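Local coordinates for protein orotidine 5'-phosphate decarboxylase (Lactobacillus acidophilus, PDB 3TFX) that probably catalyses the decarboxylation of orotidine 5'-monophosphate to uridine 5'-monophosphate, the last step of de novo UMP synthesis, as a homodimer, at residues His90-Lys102 with Gln145-Asp159. Sequence-based numbering, arbitrary orientation.
Sequences HALGGSQMIKSAK and QVLSLAKMAKHSGAD
Ile98 and Met152 meet in a helix-helix contact on the outside of a TIM barrel, where helices 95-108 and 142-155, following strands 86-90 and 117-121, lie against each other. Their local axes approach to 9.2 Å at -44°, a worked example of adjacent barrel helices meeting, here with Ile98 and Met152 between the backbones and Ala91, Ala153 and Ala158 beside them. Ile98 fills the middle: its CD1 lies 3.9 Å from Met152 CE and equally near Ala153 CA, while CG2, anti to the backbone N, faces Ser156 and Ala158. Met152 is a selenomethionine whose chain turns at chi3 (65°), bringing CE against the 3-10 turn 91-93, 3.2 Å from Ala91 O. Beyond it Ala91 CB rests on Leu149 CG at 3.7 Å, and Leu92 CD2 touches Leu149 CD2. This end faces the dimer interface, where Glu135 of the second subunit packs on Leu149 and Met152 and accepts a hydrogen bond from Ser95 N. Nearer the helix 142-155 C-terminus, Ser156 OG lies 2.9 Å from Ser95 OG and donates to Met152 O. At the far end Lys102 runs past Gly157 O to a salt bridge, its NZ 2.7 Å from Asp159 OD2 on the oxygen's syn lone pair. A methionine in its place would probably leave Asp159 without its cationic mate. Leu118 N also donates to Asp159 OD2.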
ATOM      1  N   HIS A  90       6.828  -2.080  -1.531  1.00  7.09           N
ATOM      2  CA  HIS A  90       7.475  -3.027  -0.622  1.00  7.49           C
ATOM      3  C   HIS A  90       8.377  -4.021  -1.347  1.00  8.08           C
ATOM      4  O   HIS A  90       7.912  -4.752  -2.237  1.00  8.25           O
ATOM      5  CB  HIS A  90       6.419  -3.769   0.208  1.00  7.66           C
ATOM      6  CG  HIS A  90       6.021  -3.034   1.449  1.00  8.35           C
ATOM      7  ND1 HIS A  90       6.760  -3.089   2.611  1.00  9.76           N
ATOM      8  CD2 HIS A  90       4.990  -2.195   1.697  1.00  8.82           C
ATOM      9  CE1 HIS A  90       6.190  -2.325   3.528  1.00 10.56           C
ATOM     10  NE2 HIS A  90       5.114  -1.774   2.997  1.00  8.56           N
ATOM     11  N   ALA A  91       9.666  -4.037  -0.984  1.00  8.38           N
ATOM     12  CA  ALA A  91      10.603  -5.054  -1.474  1.00  8.89           C
ATOM     13  C   ALA A  91      10.165  -6.455  -1.032  1.00  9.18           C
ATOM     14  O   ALA A  91      10.399  -7.427  -1.738  1.00  8.59           O
ATOM     15  CB  ALA A  91      12.030  -4.782  -0.981  1.00  9.02           C
ATOM     16  N   LEU A  92       9.527  -6.539   0.132  1.00  9.43           N
ATOM     17  CA  LEU A  92       8.913  -7.783   0.602  1.00 10.09           C
ATOM     18  C   LEU A  92       7.926  -8.405  -0.407  1.00 10.50           C
ATOM     19  O   LEU A  92       7.684  -9.613  -0.373  1.00  9.74           O
ATOM     20  CB  LEU A  92       8.232  -7.563   1.959  1.00 10.07           C
ATOM     21  CG  LEU A  92       9.148  -7.405   3.177  1.00 10.55           C
ATOM     22  CD1 LEU A  92       8.315  -7.149   4.444  1.00  9.65           C
ATOM     23  CD2 LEU A  92      10.042  -8.621   3.364  1.00 10.28           C
ATOM     24  N   GLY A  93       7.385  -7.575  -1.304  1.00 10.91           N
ATOM     25  CA  GLY A  93       6.534  -8.044  -2.404  1.00 11.47           C
ATOM     26  C   GLY A  93       7.267  -8.839  -3.475  1.00 12.22           C
ATOM     27  O   GLY A  93       6.635  -9.466  -4.340  1.00 11.70           O
ATOM     28  N   GLY A  94       8.601  -8.795  -3.435  1.00 12.25           N
ATOM     29  CA  GLY A  94       9.406  -9.617  -4.315  1.00 12.40           C
ATOM     30  C   GLY A  94       9.881  -8.962  -5.602  1.00 13.05           C
ATOM     31  O   GLY A  94       9.397  -7.889  -6.017  1.00 12.69           O
ATOM     32  N   SER A  95      10.830  -9.647  -6.231  1.00 12.76           N
ATOM     33  CA  SER A  95      11.538  -9.186  -7.416  1.00 13.46           C
ATOM     34  C   SER A  95      10.659  -8.815  -8.614  1.00 12.90           C
ATOM     35  O   SER A  95      10.842  -7.751  -9.230  1.00 13.12           O
ATOM     36  CB  SER A  95      12.515 -10.277  -7.858  1.00 13.60           C
ATOM     37  OG  SER A  95      13.269  -9.792  -8.934  1.00 16.95           O
ATOM     38  N   GLN A  96       9.737  -9.709  -8.973  1.00 12.32           N
ATOM     39  CA  GLN A  96       8.876  -9.472 -10.130  1.00 12.05           C
ATOM     40  C   GLN A  96       7.931  -8.284  -9.921  1.00 11.03           C
ATOM     41  O   GLN A  96       7.662  -7.513 -10.854  1.00 10.50           O
ATOM     42  CB  GLN A  96       8.090 -10.732 -10.530  1.00 12.02           C
ATOM     43  CG  GLN A  96       7.203 -10.499 -11.770  1.00 13.38           C
ATOM     44  CD  GLN A  96       8.007 -10.106 -13.014  1.00 16.65           C
ATOM     45  OE1 GLN A  96       8.971 -10.790 -13.379  1.00 19.30           O
ATOM     46  NE2 GLN A  96       7.613  -9.001 -13.668  1.00 15.95           N
HETATM   47  N   MSE A  97       7.442  -8.141  -8.695  1.00 10.12           N
HETATM   48  CA  MSE A  97       6.547  -7.038  -8.359  1.00 10.24           C
HETATM   49  C   MSE A  97       7.252  -5.687  -8.524  1.00  9.69           C
HETATM   50  O   MSE A  97       6.663  -4.711  -9.003  1.00  8.66           O
HETATM   51  CB  MSE A  97       6.023  -7.200  -6.933  1.00 10.46           C
HETATM   52  CG  MSE A  97       4.812  -6.348  -6.649  1.00 12.46           C
HETATM   53 SE   MSE A  97       4.798  -5.715  -4.802  1.00 22.99          SE
HETATM   54  CE  MSE A  97       6.350  -4.522  -4.886  1.00 16.87           C
ATOM     55  N   ILE A  98       8.524  -5.638  -8.142  1.00  9.72           N
ATOM     56  CA  ILE A  98       9.299  -4.407  -8.279  1.00  9.88           C
ATOM     57  C   ILE A  98       9.481  -4.074  -9.770  1.00 10.09           C
ATOM     58  O   ILE A  98       9.260  -2.929 -10.181  1.00  9.87           O
ATOM     59  CB  ILE A  98      10.652  -4.476  -7.528  1.00  9.39           C
ATOM     60  CG1 ILE A  98      10.429  -4.620  -6.022  1.00 10.10           C
ATOM     61  CG2 ILE A  98      11.533  -3.245  -7.843  1.00  9.89           C
ATOM     62  CD1 ILE A  98      11.715  -4.977  -5.225  1.00  9.05           C
ATOM     63  N   LYS A  99       9.866  -5.076 -10.571  1.00 10.13           N
ATOM     64  CA  LYS A  99      10.013  -4.890 -12.022  1.00 10.64           C
ATOM     65  C   LYS A  99       8.712  -4.411 -12.665  1.00 10.19           C
ATOM     66  O   LYS A  99       8.733  -3.518 -13.519  1.00  9.74           O
ATOM     67  CB  LYS A  99      10.470  -6.180 -12.730  1.00 11.17           C
ATOM     68  CG  LYS A  99      11.853  -6.679 -12.328  1.00 14.04           C
ATOM     69  CD  LYS A  99      12.100  -8.095 -12.877  1.00 17.22           C
ATOM     70  CE  LYS A  99      13.424  -8.669 -12.402  1.00 18.31           C
ATOM     71  NZ  LYS A  99      13.641 -10.032 -13.020  1.00 21.31           N
ATOM     72  N   SER A 100       7.587  -5.004 -12.256  1.00  9.75           N
ATOM     73  CA  SER A 100       6.276  -4.624 -12.811  1.00  9.54           C
ATOM     74  C   SER A 100       5.908  -3.197 -12.418  1.00  8.94           C
ATOM     75  O   SER A 100       5.363  -2.445 -13.210  1.00  8.66           O
ATOM     76  CB  SER A 100       5.191  -5.624 -12.375  1.00  9.42           C
ATOM     77  OG  SER A 100       5.380  -6.890 -12.997  1.00 10.84           O
ATOM     78  N   ALA A 101       6.246  -2.819 -11.192  1.00  9.32           N
ATOM     79  CA  ALA A 101       6.001  -1.466 -10.701  1.00  9.12           C
ATOM     80  C   ALA A 101       6.702  -0.438 -11.589  1.00  9.53           C
ATOM     81  O   ALA A 101       6.093   0.547 -12.015  1.00  9.38           O
ATOM     82  CB  ALA A 101       6.448  -1.341  -9.254  1.00  8.18           C
ATOM     83  N   LYS A 102       7.967  -0.700 -11.904  1.00 10.11           N
ATOM     84  CA  LYS A 102       8.743   0.198 -12.744  1.00 11.17           C
ATOM     85  C   LYS A 102       8.182   0.259 -14.168  1.00 11.53           C
ATOM     86  O   LYS A 102       8.092   1.349 -14.737  1.00 11.54           O
ATOM     87  CB  LYS A 102      10.231  -0.188 -12.774  1.00 11.02           C
ATOM     88  CG  LYS A 102      11.130   0.852 -13.504  1.00 12.51           C
ATOM     89  CD  LYS A 102      11.191   2.213 -12.768  1.00 15.64           C
ATOM     90  CE  LYS A 102      11.881   3.316 -13.623  1.00 16.75           C
ATOM     91  NZ  LYS A 102      11.852   4.714 -12.998  1.00 16.41           N
ATOM     92  N   GLN A 145      19.010  -8.500   6.387  1.00 18.95           N
ATOM     93  CA  GLN A 145      17.722  -8.522   5.690  1.00 17.36           C
ATOM     94  C   GLN A 145      17.519  -7.233   4.889  1.00 16.08           C
ATOM     95  O   GLN A 145      17.081  -7.263   3.738  1.00 15.39           O
ATOM     96  CB  GLN A 145      16.569  -8.744   6.686  1.00 17.55           C
ATOM     97  CG  GLN A 145      15.157  -8.520   6.116  1.00 16.62           C
ATOM     98  CD  GLN A 145      14.670  -9.659   5.214  1.00 18.25           C
ATOM     99  OE1 GLN A 145      15.403 -10.622   4.921  1.00 17.41           O
ATOM    100  NE2 GLN A 145      13.421  -9.554   4.773  1.00 17.99           N
ATOM    101  N   VAL A 146      17.875  -6.113   5.507  1.00 15.36           N
ATOM    102  CA  VAL A 146      17.793  -4.806   4.877  1.00 14.61           C
ATOM    103  C   VAL A 146      18.664  -4.727   3.624  1.00 14.44           C
ATOM    104  O   VAL A 146      18.187  -4.303   2.565  1.00 14.03           O
ATOM    105  CB  VAL A 146      18.109  -3.663   5.870  1.00 14.58           C
ATOM    106  CG1 VAL A 146      18.359  -2.338   5.130  1.00 14.07           C
ATOM    107  CG2 VAL A 146      16.956  -3.504   6.851  1.00 14.35           C
ATOM    108  N   LEU A 147      19.926  -5.141   3.739  1.00 14.30           N
ATOM    109  CA  LEU A 147      20.849  -5.125   2.604  1.00 13.78           C
ATOM    110  C   LEU A 147      20.367  -6.056   1.470  1.00 13.53           C
ATOM    111  O   LEU A 147      20.392  -5.687   0.293  1.00 13.73           O
ATOM    112  CB  LEU A 147      22.266  -5.478   3.065  1.00 13.95           C
ATOM    113  CG  LEU A 147      23.328  -5.763   1.988  1.00 14.85           C
ATOM    114  CD1 LEU A 147      23.558  -4.526   1.160  1.00 13.02           C
ATOM    115  CD2 LEU A 147      24.662  -6.288   2.593  1.00 15.03           C
ATOM    116  N   SER A 148      19.894  -7.239   1.836  1.00 13.17           N
ATOM    117  CA  SER A 148      19.361  -8.216   0.873  1.00 13.36           C
ATOM    118  C   SER A 148      18.148  -7.676   0.081  1.00 12.97           C
ATOM    119  O   SER A 148      18.079  -7.811  -1.142  1.00 12.47           O
ATOM    120  CB  SER A 148      18.986  -9.502   1.614  1.00 13.45           C
ATOM    121  OG  SER A 148      18.421 -10.453   0.742  1.00 15.46           O
ATOM    122  N   LEU A 149      17.203  -7.068   0.791  1.00 12.16           N
ATOM    123  CA  LEU A 149      16.047  -6.420   0.156  1.00 12.24           C
ATOM    124  C   LEU A 149      16.487  -5.257  -0.745  1.00 12.07           C
ATOM    125  O   LEU A 149      16.000  -5.112  -1.856  1.00 11.30           O
ATOM    126  CB  LEU A 149      15.086  -5.913   1.231  1.00 11.93           C
ATOM    127  CG  LEU A 149      13.838  -6.718   1.627  1.00 12.74           C
ATOM    128  CD1 LEU A 149      13.781  -8.155   1.136  1.00 12.62           C
ATOM    129  CD2 LEU A 149      13.566  -6.617   3.100  1.00 10.90           C
ATOM    130  N   ALA A 150      17.430  -4.448  -0.264  1.00 12.34           N
ATOM    131  CA  ALA A 150      17.924  -3.318  -1.039  1.00 13.07           C
ATOM    132  C   ALA A 150      18.627  -3.762  -2.336  1.00 13.60           C
ATOM    133  O   ALA A 150      18.319  -3.247  -3.412  1.00 13.52           O
ATOM    134  CB  ALA A 150      18.824  -2.434  -0.192  1.00 12.37           C
ATOM    135  N   LYS A 151      19.551  -4.721  -2.231  1.00 14.50           N
ATOM    136  CA  LYS A 151      20.266  -5.247  -3.400  1.00 15.69           C
ATOM    137  C   LYS A 151      19.295  -5.793  -4.447  1.00 15.84           C
ATOM    138  O   LYS A 151      19.397  -5.468  -5.637  1.00 15.38           O
ATOM    139  CB  LYS A 151      21.263  -6.334  -2.997  1.00 16.29           C
ATOM    140  CG  LYS A 151      22.549  -5.823  -2.368  1.00 18.85           C
ATOM    141  CD  LYS A 151      23.479  -6.950  -1.941  1.00 23.09           C
ATOM    142  CE  LYS A 151      24.065  -7.706  -3.137  1.00 25.88           C
ATOM    143  NZ  LYS A 151      24.995  -6.867  -3.967  1.00 28.54           N
HETATM  144  N   MSE A 152      18.339  -6.597  -3.985  1.00 16.43           N
HETATM  145  CA  MSE A 152      17.316  -7.159  -4.853  1.00 17.30           C
HETATM  146  C   MSE A 152      16.497  -6.083  -5.552  1.00 15.93           C
HETATM  147  O   MSE A 152      16.195  -6.218  -6.741  1.00 15.36           O
HETATM  148  CB  MSE A 152      16.390  -8.107  -4.085  1.00 18.87           C
HETATM  149  CG  MSE A 152      15.407  -8.864  -4.992  1.00 24.16           C
HETATM  150 SE   MSE A 152      13.950  -9.702  -3.996  1.00 40.75          SE
HETATM  151  CE  MSE A 152      13.078  -8.090  -3.324  1.00 35.52           C
ATOM    152  N   ALA A 153      16.140  -5.030  -4.821  1.00 14.54           N
ATOM    153  CA  ALA A 153      15.412  -3.901  -5.402  1.00 14.12           C
ATOM    154  C   ALA A 153      16.208  -3.252  -6.529  1.00 13.97           C
ATOM    155  O   ALA A 153      15.663  -3.005  -7.611  1.00 13.81           O
ATOM    156  CB  ALA A 153      15.071  -2.860  -4.323  1.00 14.01           C
ATOM    157  N   LYS A 154      17.485  -2.970  -6.269  1.00 13.62           N
ATOM    158  CA  LYS A 154      18.404  -2.475  -7.310  1.00 14.35           C
ATOM    159  C   LYS A 154      18.413  -3.395  -8.538  1.00 14.75           C
ATOM    160  O   LYS A 154      18.277  -2.923  -9.654  1.00 14.10           O
ATOM    161  CB  LYS A 154      19.826  -2.278  -6.758  1.00 14.12           C
ATOM    162  CG  LYS A 154      20.956  -2.130  -7.794  1.00 14.41           C
ATOM    163  CD  LYS A 154      20.902  -0.808  -8.533  1.00 16.67           C
ATOM    164  CE  LYS A 154      22.084  -0.608  -9.476  1.00 16.44           C
ATOM    165  NZ  LYS A 154      21.934   0.678 -10.239  1.00 15.09           N
ATOM    166  N   HIS A 155      18.545  -4.705  -8.327  1.00 15.55           N
ATOM    167  CA  HIS A 155      18.547  -5.648  -9.459  1.00 15.96           C
ATOM    168  C   HIS A 155      17.183  -5.861 -10.099  1.00 15.60           C
ATOM    169  O   HIS A 155      17.087  -6.528 -11.122  1.00 15.56           O
ATOM    170  CB  HIS A 155      19.164  -6.991  -9.069  1.00 16.59           C
ATOM    171  CG  HIS A 155      20.595  -6.889  -8.652  1.00 18.88           C
ATOM    172  ND1 HIS A 155      21.512  -6.115  -9.332  1.00 21.60           N
ATOM    173  CD2 HIS A 155      21.269  -7.459  -7.626  1.00 21.02           C
ATOM    174  CE1 HIS A 155      22.685  -6.196  -8.731  1.00 23.06           C
ATOM    175  NE2 HIS A 155      22.568  -7.016  -7.700  1.00 23.64           N
ATOM    176  N   SER A 156      16.143  -5.265  -9.523  1.00 15.18           N
ATOM    177  CA  SER A 156      14.788  -5.436 -10.030  1.00 15.03           C
ATOM    178  C   SER A 156      14.134  -4.177 -10.604  1.00 14.89           C
ATOM    179  O   SER A 156      12.911  -4.124 -10.725  1.00 15.31           O
ATOM    180  CB  SER A 156      13.894  -6.023  -8.941  1.00 15.32           C
ATOM    181  OG  SER A 156      14.452  -7.217  -8.435  1.00 15.94           O
ATOM    182  N   GLY A 157      14.927  -3.165 -10.937  1.00 14.33           N
ATOM    183  CA  GLY A 157      14.381  -1.928 -11.508  1.00 14.05           C
ATOM    184  C   GLY A 157      14.031  -0.784 -10.563  1.00 13.40           C
ATOM    185  O   GLY A 157      13.567   0.263 -11.009  1.00 12.96           O
ATOM    186  N   ALA A 158      14.239  -0.957  -9.263  1.00 12.95           N
ATOM    187  CA  ALA A 158      14.033   0.172  -8.340  1.00 11.74           C
ATOM    188  C   ALA A 158      15.120   1.221  -8.557  1.00 11.38           C
ATOM    189  O   ALA A 158      16.263   0.890  -8.825  1.00 11.01           O
ATOM    190  CB  ALA A 158      14.020  -0.287  -6.901  1.00 11.45           C
ATOM    191  N   ASP A 159      14.759   2.490  -8.436  1.00 11.41           N
ATOM    192  CA  ASP A 159      15.731   3.566  -8.575  1.00 11.55           C
ATOM    193  C   ASP A 159      16.416   3.930  -7.261  1.00 11.36           C
ATOM    194  O   ASP A 159      17.429   4.632  -7.251  1.00 10.26           O
ATOM    195  CB  ASP A 159      15.057   4.788  -9.169  1.00 11.75           C
ATOM    196  CG  ASP A 159      14.443   4.498 -10.511  1.00 12.81           C
ATOM    197  OD1 ASP A 159      15.198   4.156 -11.446  1.00 14.79           O
ATOM    198  OD2 ASP A 159      13.209   4.611 -10.628  1.00 14.24           O
TER